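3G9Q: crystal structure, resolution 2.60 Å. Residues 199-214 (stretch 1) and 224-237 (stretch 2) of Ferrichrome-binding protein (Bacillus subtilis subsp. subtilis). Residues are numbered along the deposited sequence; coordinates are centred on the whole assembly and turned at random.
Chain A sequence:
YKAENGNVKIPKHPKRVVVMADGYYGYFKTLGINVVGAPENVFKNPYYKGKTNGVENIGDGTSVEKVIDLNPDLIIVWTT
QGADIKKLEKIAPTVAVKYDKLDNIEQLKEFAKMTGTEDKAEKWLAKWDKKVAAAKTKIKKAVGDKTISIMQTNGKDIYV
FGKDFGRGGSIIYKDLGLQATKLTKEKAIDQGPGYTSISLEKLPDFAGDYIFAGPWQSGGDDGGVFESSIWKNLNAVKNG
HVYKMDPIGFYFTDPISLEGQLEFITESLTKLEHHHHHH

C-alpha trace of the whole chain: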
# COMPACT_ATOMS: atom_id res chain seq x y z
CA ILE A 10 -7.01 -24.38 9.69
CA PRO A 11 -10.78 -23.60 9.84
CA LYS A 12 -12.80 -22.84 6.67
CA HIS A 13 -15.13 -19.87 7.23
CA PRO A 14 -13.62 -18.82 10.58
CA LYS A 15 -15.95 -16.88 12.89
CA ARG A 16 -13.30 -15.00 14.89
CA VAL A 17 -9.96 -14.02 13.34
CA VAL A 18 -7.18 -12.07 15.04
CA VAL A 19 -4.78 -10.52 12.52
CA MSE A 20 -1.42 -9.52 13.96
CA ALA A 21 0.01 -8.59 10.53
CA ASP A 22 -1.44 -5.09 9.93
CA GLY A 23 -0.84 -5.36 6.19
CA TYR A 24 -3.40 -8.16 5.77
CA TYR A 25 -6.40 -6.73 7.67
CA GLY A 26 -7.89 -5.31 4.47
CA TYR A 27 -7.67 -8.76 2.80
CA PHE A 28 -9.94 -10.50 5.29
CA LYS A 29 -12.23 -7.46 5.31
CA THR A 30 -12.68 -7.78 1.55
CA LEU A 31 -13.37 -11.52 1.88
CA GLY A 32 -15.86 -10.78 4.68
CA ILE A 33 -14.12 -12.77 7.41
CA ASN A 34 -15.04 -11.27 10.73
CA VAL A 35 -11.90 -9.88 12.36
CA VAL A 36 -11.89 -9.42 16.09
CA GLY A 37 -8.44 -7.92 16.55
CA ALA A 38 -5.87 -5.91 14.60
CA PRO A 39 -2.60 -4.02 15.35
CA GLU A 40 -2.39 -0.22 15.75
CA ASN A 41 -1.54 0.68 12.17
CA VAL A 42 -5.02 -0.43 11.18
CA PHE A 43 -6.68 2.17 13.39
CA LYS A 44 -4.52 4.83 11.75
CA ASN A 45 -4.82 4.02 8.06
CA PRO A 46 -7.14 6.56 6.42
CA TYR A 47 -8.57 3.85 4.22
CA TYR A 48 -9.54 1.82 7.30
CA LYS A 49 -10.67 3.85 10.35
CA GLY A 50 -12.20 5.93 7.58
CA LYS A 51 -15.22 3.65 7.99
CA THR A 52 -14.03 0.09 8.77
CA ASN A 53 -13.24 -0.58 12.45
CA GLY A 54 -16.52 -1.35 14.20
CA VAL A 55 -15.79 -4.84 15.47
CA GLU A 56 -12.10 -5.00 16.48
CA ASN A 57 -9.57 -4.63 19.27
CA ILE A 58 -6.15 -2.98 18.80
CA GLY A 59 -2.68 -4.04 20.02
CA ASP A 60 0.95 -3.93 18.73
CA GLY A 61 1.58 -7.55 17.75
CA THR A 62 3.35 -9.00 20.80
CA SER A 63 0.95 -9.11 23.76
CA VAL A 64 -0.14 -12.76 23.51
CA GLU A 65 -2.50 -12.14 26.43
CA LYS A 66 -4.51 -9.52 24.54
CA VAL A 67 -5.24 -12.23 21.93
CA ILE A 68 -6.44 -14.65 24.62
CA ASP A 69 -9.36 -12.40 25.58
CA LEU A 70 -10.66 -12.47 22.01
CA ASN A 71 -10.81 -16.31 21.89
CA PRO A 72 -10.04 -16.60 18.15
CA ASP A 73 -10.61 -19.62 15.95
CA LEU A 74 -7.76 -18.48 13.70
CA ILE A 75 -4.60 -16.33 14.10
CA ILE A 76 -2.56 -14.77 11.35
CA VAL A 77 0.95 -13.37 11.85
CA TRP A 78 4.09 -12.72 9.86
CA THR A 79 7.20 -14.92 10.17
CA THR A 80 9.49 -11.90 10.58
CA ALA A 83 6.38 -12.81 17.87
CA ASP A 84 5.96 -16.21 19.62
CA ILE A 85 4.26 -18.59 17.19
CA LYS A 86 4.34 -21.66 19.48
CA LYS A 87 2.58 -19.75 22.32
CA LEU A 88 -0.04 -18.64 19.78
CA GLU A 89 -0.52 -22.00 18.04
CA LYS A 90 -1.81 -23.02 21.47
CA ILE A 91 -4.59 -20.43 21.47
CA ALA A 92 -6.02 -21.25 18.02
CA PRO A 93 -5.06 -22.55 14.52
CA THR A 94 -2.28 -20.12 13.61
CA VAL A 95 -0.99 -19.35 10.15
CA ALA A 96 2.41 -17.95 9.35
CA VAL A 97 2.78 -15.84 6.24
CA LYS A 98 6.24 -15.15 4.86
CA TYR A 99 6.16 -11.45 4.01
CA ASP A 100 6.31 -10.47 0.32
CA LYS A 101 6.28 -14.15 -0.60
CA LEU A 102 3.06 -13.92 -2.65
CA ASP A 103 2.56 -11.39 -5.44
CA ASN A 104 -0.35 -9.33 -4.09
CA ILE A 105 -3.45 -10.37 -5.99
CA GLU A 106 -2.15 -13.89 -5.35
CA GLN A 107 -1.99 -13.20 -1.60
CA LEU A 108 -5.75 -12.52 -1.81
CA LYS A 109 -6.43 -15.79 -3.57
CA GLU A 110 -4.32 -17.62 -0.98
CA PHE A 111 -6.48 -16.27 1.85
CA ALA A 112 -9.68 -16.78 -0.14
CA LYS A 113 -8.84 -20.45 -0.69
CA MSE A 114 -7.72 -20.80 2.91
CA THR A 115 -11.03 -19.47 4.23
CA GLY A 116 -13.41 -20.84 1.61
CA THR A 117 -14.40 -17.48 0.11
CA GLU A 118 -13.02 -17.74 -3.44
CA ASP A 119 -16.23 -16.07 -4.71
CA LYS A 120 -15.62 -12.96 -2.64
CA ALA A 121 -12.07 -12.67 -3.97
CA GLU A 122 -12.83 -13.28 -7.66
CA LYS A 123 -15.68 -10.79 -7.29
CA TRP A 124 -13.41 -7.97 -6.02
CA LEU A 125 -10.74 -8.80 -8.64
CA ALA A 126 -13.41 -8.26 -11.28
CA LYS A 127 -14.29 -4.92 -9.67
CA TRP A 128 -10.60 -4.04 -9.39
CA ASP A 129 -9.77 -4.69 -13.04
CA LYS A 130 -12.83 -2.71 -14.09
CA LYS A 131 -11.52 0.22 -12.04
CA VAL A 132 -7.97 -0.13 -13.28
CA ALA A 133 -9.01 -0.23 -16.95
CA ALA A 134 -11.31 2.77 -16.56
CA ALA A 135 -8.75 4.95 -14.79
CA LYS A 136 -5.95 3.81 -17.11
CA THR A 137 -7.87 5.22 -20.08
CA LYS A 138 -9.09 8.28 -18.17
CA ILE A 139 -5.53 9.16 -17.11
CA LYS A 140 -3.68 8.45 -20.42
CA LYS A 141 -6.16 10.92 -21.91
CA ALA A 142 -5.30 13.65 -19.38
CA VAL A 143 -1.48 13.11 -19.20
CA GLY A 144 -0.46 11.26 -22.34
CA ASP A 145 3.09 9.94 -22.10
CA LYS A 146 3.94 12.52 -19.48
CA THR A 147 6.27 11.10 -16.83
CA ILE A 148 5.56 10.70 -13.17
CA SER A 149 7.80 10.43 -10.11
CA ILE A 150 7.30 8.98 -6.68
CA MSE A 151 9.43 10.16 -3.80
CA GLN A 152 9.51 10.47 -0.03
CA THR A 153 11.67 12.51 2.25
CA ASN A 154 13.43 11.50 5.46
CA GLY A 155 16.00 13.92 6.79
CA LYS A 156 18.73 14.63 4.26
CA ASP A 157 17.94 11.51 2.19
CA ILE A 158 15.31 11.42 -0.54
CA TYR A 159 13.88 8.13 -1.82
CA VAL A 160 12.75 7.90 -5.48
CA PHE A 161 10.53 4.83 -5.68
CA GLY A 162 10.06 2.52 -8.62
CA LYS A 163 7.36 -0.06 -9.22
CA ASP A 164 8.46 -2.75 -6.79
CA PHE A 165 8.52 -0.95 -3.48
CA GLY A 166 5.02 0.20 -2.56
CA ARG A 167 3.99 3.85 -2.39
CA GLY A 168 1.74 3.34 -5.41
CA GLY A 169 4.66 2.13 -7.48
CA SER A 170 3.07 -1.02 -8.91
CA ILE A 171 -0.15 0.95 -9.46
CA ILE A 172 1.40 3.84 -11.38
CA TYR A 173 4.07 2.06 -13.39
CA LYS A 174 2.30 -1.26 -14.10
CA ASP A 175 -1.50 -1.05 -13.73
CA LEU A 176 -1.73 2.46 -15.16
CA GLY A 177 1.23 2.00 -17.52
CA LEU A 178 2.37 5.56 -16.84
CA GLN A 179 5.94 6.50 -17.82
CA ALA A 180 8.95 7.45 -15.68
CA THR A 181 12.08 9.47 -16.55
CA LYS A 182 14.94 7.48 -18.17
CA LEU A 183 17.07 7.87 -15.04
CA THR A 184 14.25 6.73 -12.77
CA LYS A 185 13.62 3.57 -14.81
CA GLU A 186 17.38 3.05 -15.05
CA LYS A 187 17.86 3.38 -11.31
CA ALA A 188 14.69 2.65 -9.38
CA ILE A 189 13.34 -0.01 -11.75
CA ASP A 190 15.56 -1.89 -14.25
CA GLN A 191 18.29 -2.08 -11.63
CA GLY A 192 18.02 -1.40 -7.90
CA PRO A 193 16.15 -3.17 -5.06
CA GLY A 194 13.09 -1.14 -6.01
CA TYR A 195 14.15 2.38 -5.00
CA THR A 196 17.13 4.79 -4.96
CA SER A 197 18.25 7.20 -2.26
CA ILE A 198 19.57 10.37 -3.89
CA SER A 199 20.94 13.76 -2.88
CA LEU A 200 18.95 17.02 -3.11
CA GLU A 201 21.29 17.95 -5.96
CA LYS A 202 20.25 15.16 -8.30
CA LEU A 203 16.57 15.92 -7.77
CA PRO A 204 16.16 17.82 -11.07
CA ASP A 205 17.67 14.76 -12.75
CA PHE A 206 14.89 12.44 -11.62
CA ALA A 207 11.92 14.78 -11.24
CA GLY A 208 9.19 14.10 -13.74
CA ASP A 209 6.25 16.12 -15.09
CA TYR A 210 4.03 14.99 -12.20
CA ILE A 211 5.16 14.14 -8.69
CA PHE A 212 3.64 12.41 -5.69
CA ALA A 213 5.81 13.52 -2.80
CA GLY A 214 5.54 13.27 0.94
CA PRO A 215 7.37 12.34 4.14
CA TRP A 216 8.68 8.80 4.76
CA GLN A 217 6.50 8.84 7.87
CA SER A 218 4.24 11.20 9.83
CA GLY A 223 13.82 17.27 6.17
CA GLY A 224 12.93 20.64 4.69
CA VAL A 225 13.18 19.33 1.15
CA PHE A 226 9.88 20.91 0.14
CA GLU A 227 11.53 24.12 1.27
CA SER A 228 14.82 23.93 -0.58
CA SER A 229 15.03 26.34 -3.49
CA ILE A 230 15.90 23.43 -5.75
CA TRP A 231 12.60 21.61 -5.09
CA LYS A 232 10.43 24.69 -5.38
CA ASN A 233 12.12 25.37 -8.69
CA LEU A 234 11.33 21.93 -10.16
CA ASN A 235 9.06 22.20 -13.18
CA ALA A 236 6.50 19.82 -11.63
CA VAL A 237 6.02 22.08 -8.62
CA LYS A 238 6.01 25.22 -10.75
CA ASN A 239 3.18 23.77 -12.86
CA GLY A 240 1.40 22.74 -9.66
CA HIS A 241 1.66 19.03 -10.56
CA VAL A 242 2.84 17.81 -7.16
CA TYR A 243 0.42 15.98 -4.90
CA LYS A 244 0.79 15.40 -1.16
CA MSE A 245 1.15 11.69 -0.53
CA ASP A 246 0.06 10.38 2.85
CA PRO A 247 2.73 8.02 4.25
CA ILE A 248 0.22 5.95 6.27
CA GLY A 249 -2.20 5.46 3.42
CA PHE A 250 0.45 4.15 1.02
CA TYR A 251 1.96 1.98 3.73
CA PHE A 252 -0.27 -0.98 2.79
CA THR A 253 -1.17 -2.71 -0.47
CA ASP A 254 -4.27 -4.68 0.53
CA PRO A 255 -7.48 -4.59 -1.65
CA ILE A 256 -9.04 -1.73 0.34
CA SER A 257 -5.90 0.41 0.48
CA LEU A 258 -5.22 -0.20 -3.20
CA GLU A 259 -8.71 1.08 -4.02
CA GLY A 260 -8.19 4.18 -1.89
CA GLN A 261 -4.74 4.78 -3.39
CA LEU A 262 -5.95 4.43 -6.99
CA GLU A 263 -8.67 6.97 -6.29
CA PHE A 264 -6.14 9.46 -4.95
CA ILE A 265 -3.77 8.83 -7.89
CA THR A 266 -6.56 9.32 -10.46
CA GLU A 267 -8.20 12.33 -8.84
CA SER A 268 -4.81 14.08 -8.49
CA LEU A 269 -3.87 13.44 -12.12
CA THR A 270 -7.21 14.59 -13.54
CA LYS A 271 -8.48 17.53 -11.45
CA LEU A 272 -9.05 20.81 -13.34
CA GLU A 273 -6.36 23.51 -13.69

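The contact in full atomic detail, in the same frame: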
# COMPACT_ATOMS: atom_id res chain seq x y z
N SER A 199 20.65 12.50 -3.54
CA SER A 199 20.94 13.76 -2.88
C SER A 199 19.99 14.83 -3.44
O SER A 199 19.44 14.66 -4.53
CB SER A 199 22.39 14.18 -3.13
OG SER A 199 22.60 14.43 -4.51
N LEU A 200 19.82 15.92 -2.70
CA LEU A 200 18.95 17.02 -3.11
C LEU A 200 19.44 17.68 -4.40
O LEU A 200 18.71 18.44 -5.03
CB LEU A 200 18.89 18.08 -2.01
CG LEU A 200 17.94 19.25 -2.25
CD1 LEU A 200 16.53 18.73 -2.44
CD2 LEU A 200 17.99 20.21 -1.08
N GLU A 201 20.68 17.39 -4.76
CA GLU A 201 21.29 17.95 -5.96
C GLU A 201 20.83 17.26 -7.24
O GLU A 201 20.64 17.90 -8.27
CB GLU A 201 22.82 17.87 -5.87
CG GLU A 201 23.47 19.07 -5.19
CD GLU A 201 23.29 19.10 -3.68
OE1 GLU A 201 23.49 20.18 -3.07
OE2 GLU A 201 22.97 18.03 -3.10
N LYS A 202 20.66 15.95 -7.15
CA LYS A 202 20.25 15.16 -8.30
C LYS A 202 18.74 15.09 -8.49
O LYS A 202 18.24 14.35 -9.35
CB LYS A 202 20.83 13.75 -8.19
CG LYS A 202 22.25 13.66 -8.67
CD LYS A 202 22.79 12.24 -8.52
CE LYS A 202 23.19 11.95 -7.07
NZ LYS A 202 24.33 12.82 -6.63
N LEU A 203 18.02 15.87 -7.70
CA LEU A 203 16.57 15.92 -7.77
C LEU A 203 16.08 16.31 -9.17
O LEU A 203 15.23 15.64 -9.74
CB LEU A 203 16.03 16.88 -6.71
CG LEU A 203 14.63 16.56 -6.18
CD1 LEU A 203 14.65 15.18 -5.56
CD2 LEU A 203 14.21 17.60 -5.16
N PRO A 204 16.60 17.41 -9.74
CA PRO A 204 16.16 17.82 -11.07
C PRO A 204 16.47 16.77 -12.14
O PRO A 204 15.96 16.85 -13.25
CB PRO A 204 16.94 19.10 -11.33
CG PRO A 204 17.15 19.64 -9.95
CD PRO A 204 17.51 18.42 -9.17
N ASP A 205 17.31 15.80 -11.80
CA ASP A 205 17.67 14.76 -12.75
C ASP A 205 16.67 13.62 -12.78
O ASP A 205 16.60 12.86 -13.74
CB ASP A 205 19.07 14.22 -12.42
CG ASP A 205 20.12 15.31 -12.42
OD1 ASP A 205 21.28 15.02 -12.03
OD2 ASP A 205 19.80 16.46 -12.80
N PHE A 206 15.89 13.50 -11.71
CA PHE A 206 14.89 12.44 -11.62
C PHE A 206 13.48 12.97 -11.81
O PHE A 206 12.66 12.34 -12.47
CB PHE A 206 14.97 11.78 -10.24
CG PHE A 206 16.04 10.75 -10.13
CD1 PHE A 206 15.83 9.47 -10.65
CD2 PHE A 206 17.23 11.04 -9.48
CE1 PHE A 206 16.80 8.48 -10.51
CE2 PHE A 206 18.21 10.07 -9.33
CZ PHE A 206 17.99 8.77 -9.85
N ALA A 207 13.21 14.13 -11.20
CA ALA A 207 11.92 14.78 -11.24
C ALA A 207 11.20 14.72 -12.58
O ALA A 207 11.73 15.15 -13.61
CB ALA A 207 12.07 16.22 -10.80
N GLY A 208 9.99 14.19 -12.54
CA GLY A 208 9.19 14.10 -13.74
C GLY A 208 8.22 15.26 -13.84
O GLY A 208 8.30 16.22 -13.07
N ASP A 209 7.30 15.13 -14.80
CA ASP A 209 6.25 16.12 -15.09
C ASP A 209 5.26 16.21 -13.93
O ASP A 209 4.79 17.29 -13.58
CB ASP A 209 5.52 15.71 -16.37
CG ASP A 209 6.45 15.70 -17.59
OD1 ASP A 209 6.79 16.79 -18.08
OD2 ASP A 209 6.86 14.61 -18.04
N TYR A 210 4.94 15.05 -13.35
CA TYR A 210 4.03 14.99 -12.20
C TYR A 210 4.74 14.27 -11.07
O TYR A 210 5.48 13.31 -11.29
CB TYR A 210 2.74 14.25 -12.54
CG TYR A 210 1.91 14.93 -13.60
CD1 TYR A 210 2.23 14.79 -14.96
CD2 TYR A 210 0.82 15.73 -13.25
CE1 TYR A 210 1.49 15.42 -15.94
CE2 TYR A 210 0.06 16.37 -14.23
CZ TYR A 210 0.41 16.21 -15.58
OH TYR A 210 -0.33 16.84 -16.57
N ILE A 211 4.52 14.74 -9.85
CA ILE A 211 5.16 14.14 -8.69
C ILE A 211 4.25 13.91 -7.50
O ILE A 211 3.44 14.75 -7.15
CB ILE A 211 6.32 15.00 -8.20
CG1 ILE A 211 7.22 15.39 -9.38
CG2 ILE A 211 7.11 14.23 -7.15
CD1 ILE A 211 7.88 14.34 -10.22
N PHE A 212 4.40 12.74 -6.88
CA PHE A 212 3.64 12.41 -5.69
C PHE A 212 4.66 12.40 -4.57
O PHE A 212 5.33 11.39 -4.36
CB PHE A 212 3.01 11.02 -5.83
CG PHE A 212 1.75 11.00 -6.62
CD1 PHE A 212 1.75 10.64 -7.96
CD2 PHE A 212 0.55 11.38 -6.04
CE1 PHE A 212 0.58 10.66 -8.70
CE2 PHE A 212 -0.62 11.39 -6.77
CZ PHE A 212 -0.61 11.03 -8.10
N ALA A 213 4.81 13.50 -3.86
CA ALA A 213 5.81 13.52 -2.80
C ALA A 213 5.22 13.64 -1.41
O ALA A 213 4.11 14.14 -1.23
CB ALA A 213 6.81 14.63 -3.03
N GLY A 214 5.99 13.19 -0.43
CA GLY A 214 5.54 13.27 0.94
C GLY A 214 6.59 12.73 1.88
O GLY A 214 7.61 12.19 1.43
N GLY A 224 12.89 19.33 5.33
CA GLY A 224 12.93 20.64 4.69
C GLY A 224 13.29 20.60 3.22
O GLY A 224 13.90 21.53 2.69
N VAL A 225 12.91 19.51 2.56
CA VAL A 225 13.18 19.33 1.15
C VAL A 225 12.17 20.16 0.37
O VAL A 225 12.51 20.82 -0.60
CB VAL A 225 13.05 17.84 0.76
CG1 VAL A 225 13.30 17.66 -0.72
CG2 VAL A 225 14.03 17.01 1.57
N PHE A 226 10.92 20.15 0.82
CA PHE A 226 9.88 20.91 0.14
C PHE A 226 10.08 22.39 0.37
O PHE A 226 9.25 23.22 -0.01
CB PHE A 226 8.53 20.46 0.67
CG PHE A 226 8.30 18.99 0.54
CD1 PHE A 226 7.65 18.28 1.54
CD2 PHE A 226 8.77 18.31 -0.59
CE1 PHE A 226 7.46 16.91 1.42
CE2 PHE A 226 8.58 16.94 -0.71
CZ PHE A 226 7.93 16.24 0.29
N GLU A 227 11.20 22.73 1.00
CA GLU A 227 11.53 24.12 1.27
C GLU A 227 12.72 24.55 0.44
O GLU A 227 12.79 25.69 -0.01
CB GLU A 227 11.84 24.29 2.76
CG GLU A 227 10.61 24.20 3.65
CD GLU A 227 9.62 25.32 3.36
OE1 GLU A 227 10.02 26.51 3.46
OE2 GLU A 227 8.44 25.02 3.04
N SER A 228 13.64 23.62 0.21
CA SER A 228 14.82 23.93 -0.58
C SER A 228 14.40 24.66 -1.84
O SER A 228 13.30 24.46 -2.37
CB SER A 228 15.64 22.67 -0.90
OG SER A 228 14.92 21.75 -1.70
N SER A 229 15.27 25.55 -2.30
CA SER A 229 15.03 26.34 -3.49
C SER A 229 15.05 25.47 -4.73
O SER A 229 14.43 25.80 -5.74
CB SER A 229 16.09 27.44 -3.59
OG SER A 229 17.40 26.89 -3.55
N ILE A 230 15.76 24.35 -4.64
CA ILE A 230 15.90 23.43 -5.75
C ILE A 230 14.61 22.61 -6.01
O ILE A 230 14.32 22.25 -7.15
CB ILE A 230 17.13 22.50 -5.54
CG1 ILE A 230 16.69 21.05 -5.37
CG2 ILE A 230 17.95 22.97 -4.35
CD1 ILE A 230 16.50 20.29 -6.67
N TRP A 231 13.85 22.34 -4.95
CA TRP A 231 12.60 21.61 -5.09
C TRP A 231 11.50 22.54 -5.58
O TRP A 231 10.73 22.18 -6.46
CB TRP A 231 12.18 20.99 -3.75
CG TRP A 231 10.72 20.62 -3.70
CD1 TRP A 231 9.68 21.40 -3.29
CD2 TRP A 231 10.14 19.39 -4.14
NE1 TRP A 231 8.49 20.74 -3.45
CE2 TRP A 231 8.74 19.50 -3.97
CE3 TRP A 231 10.67 18.19 -4.66
CZ2 TRP A 231 7.86 18.47 -4.31
CZ3 TRP A 231 9.79 17.17 -5.00
CH2 TRP A 231 8.40 17.31 -4.82
N LYS A 232 11.44 23.73 -4.99
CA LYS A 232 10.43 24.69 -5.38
C LYS A 232 10.59 25.09 -6.84
O LYS A 232 9.62 25.43 -7.52
CB LYS A 232 10.51 25.92 -4.47
CG LYS A 232 10.16 25.59 -3.02
CD LYS A 232 9.85 26.82 -2.16
CE LYS A 232 11.11 27.55 -1.72
NZ LYS A 232 10.78 28.73 -0.87
N ASN A 233 11.81 25.01 -7.33
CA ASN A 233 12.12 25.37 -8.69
C ASN A 233 11.84 24.27 -9.73
O ASN A 233 11.84 24.54 -10.94
CB ASN A 233 13.57 25.81 -8.76
CG ASN A 233 14.00 26.15 -10.16
OD1 ASN A 233 13.31 26.89 -10.87
ND2 ASN A 233 15.14 25.62 -10.56
N LEU A 234 11.61 23.04 -9.26
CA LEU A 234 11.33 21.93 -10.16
C LEU A 234 10.11 22.29 -10.99
O LEU A 234 9.15 22.88 -10.48
CB LEU A 234 11.04 20.64 -9.39
CG LEU A 234 12.21 19.96 -8.67
CD1 LEU A 234 11.71 18.74 -7.92
CD2 LEU A 234 13.26 19.58 -9.67
N ASN A 235 10.15 21.92 -12.26
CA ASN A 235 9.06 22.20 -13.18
C ASN A 235 7.72 21.65 -12.69
O ASN A 235 6.69 22.32 -12.77
CB ASN A 235 9.41 21.65 -14.58
CG ASN A 235 10.25 20.37 -14.52
OD1 ASN A 235 11.34 20.34 -13.91
ND2 ASN A 235 9.76 19.30 -15.15
N ALA A 236 7.73 20.44 -12.14
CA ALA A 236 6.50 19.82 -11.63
C ALA A 236 5.79 20.69 -10.61
O ALA A 236 4.58 20.88 -10.67
CB ALA A 236 6.83 18.46 -11.01
N VAL A 237 6.56 21.22 -9.66
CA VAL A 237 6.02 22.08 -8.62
C VAL A 237 5.56 23.41 -9.20
O VAL A 237 4.51 23.93 -8.82
CB VAL A 237 7.06 22.38 -7.55
CG1 VAL A 237 6.42 23.15 -6.41
CG2 VAL A 237 7.67 21.08 -7.04

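Contact between residues 199-214 and 224-237 of the ferrichrome-binding protein. No hydrogen bond crosses between the stretches; the contact is mostly apolar packing and buries 707 Å², summed over both sides. Leu200 and Leu203 both point toward stretch 2 and share chi1 t, chi2 p. In this conformation Leu200 CD1 lies 3.8 Å from Val225 CG1 and 3.7 Å from Ile230 CG1, and Leu200 CD2 lies 3.4 Å from Ser228 CB. Leu203 CD2 reaches the edge of the indole, 3.6 Å from Trp231 CE3, and also lies 3.9 Å from Leu234 CD1. Ile230 has an off-well chi1 of 115°; its CD1 sits 3.4 Å from Leu203 CB and 3.3 Å from Pro204 CD, a tight fit. Leu234, m and t, places CD2 3.7 Å from Ala207 CB. The CA-to-CB bond of Trp231 points sideways, but chi1 t and chi2 -90° bring the ring end nearer the strand, where CH2 lies 3.6 Å from Ala213 CB and 4.1 Å from Ile211 CG2. Phe226 likewise starts sideways and brings CE2 to 3.7 Å from Ala213 CB. The backbones come close at Ala236, whose CA is 5.1 Å from Asp209 CA; its CB is 3.4 Å from Gly208 O and 3.5 Å from Ile211 CG1. Ser228, chi1 p, donates from OG to Val225 O (2.8 Å), while its OG caps the helix by accepting a weak bond from Trp231 N (3.5 Å).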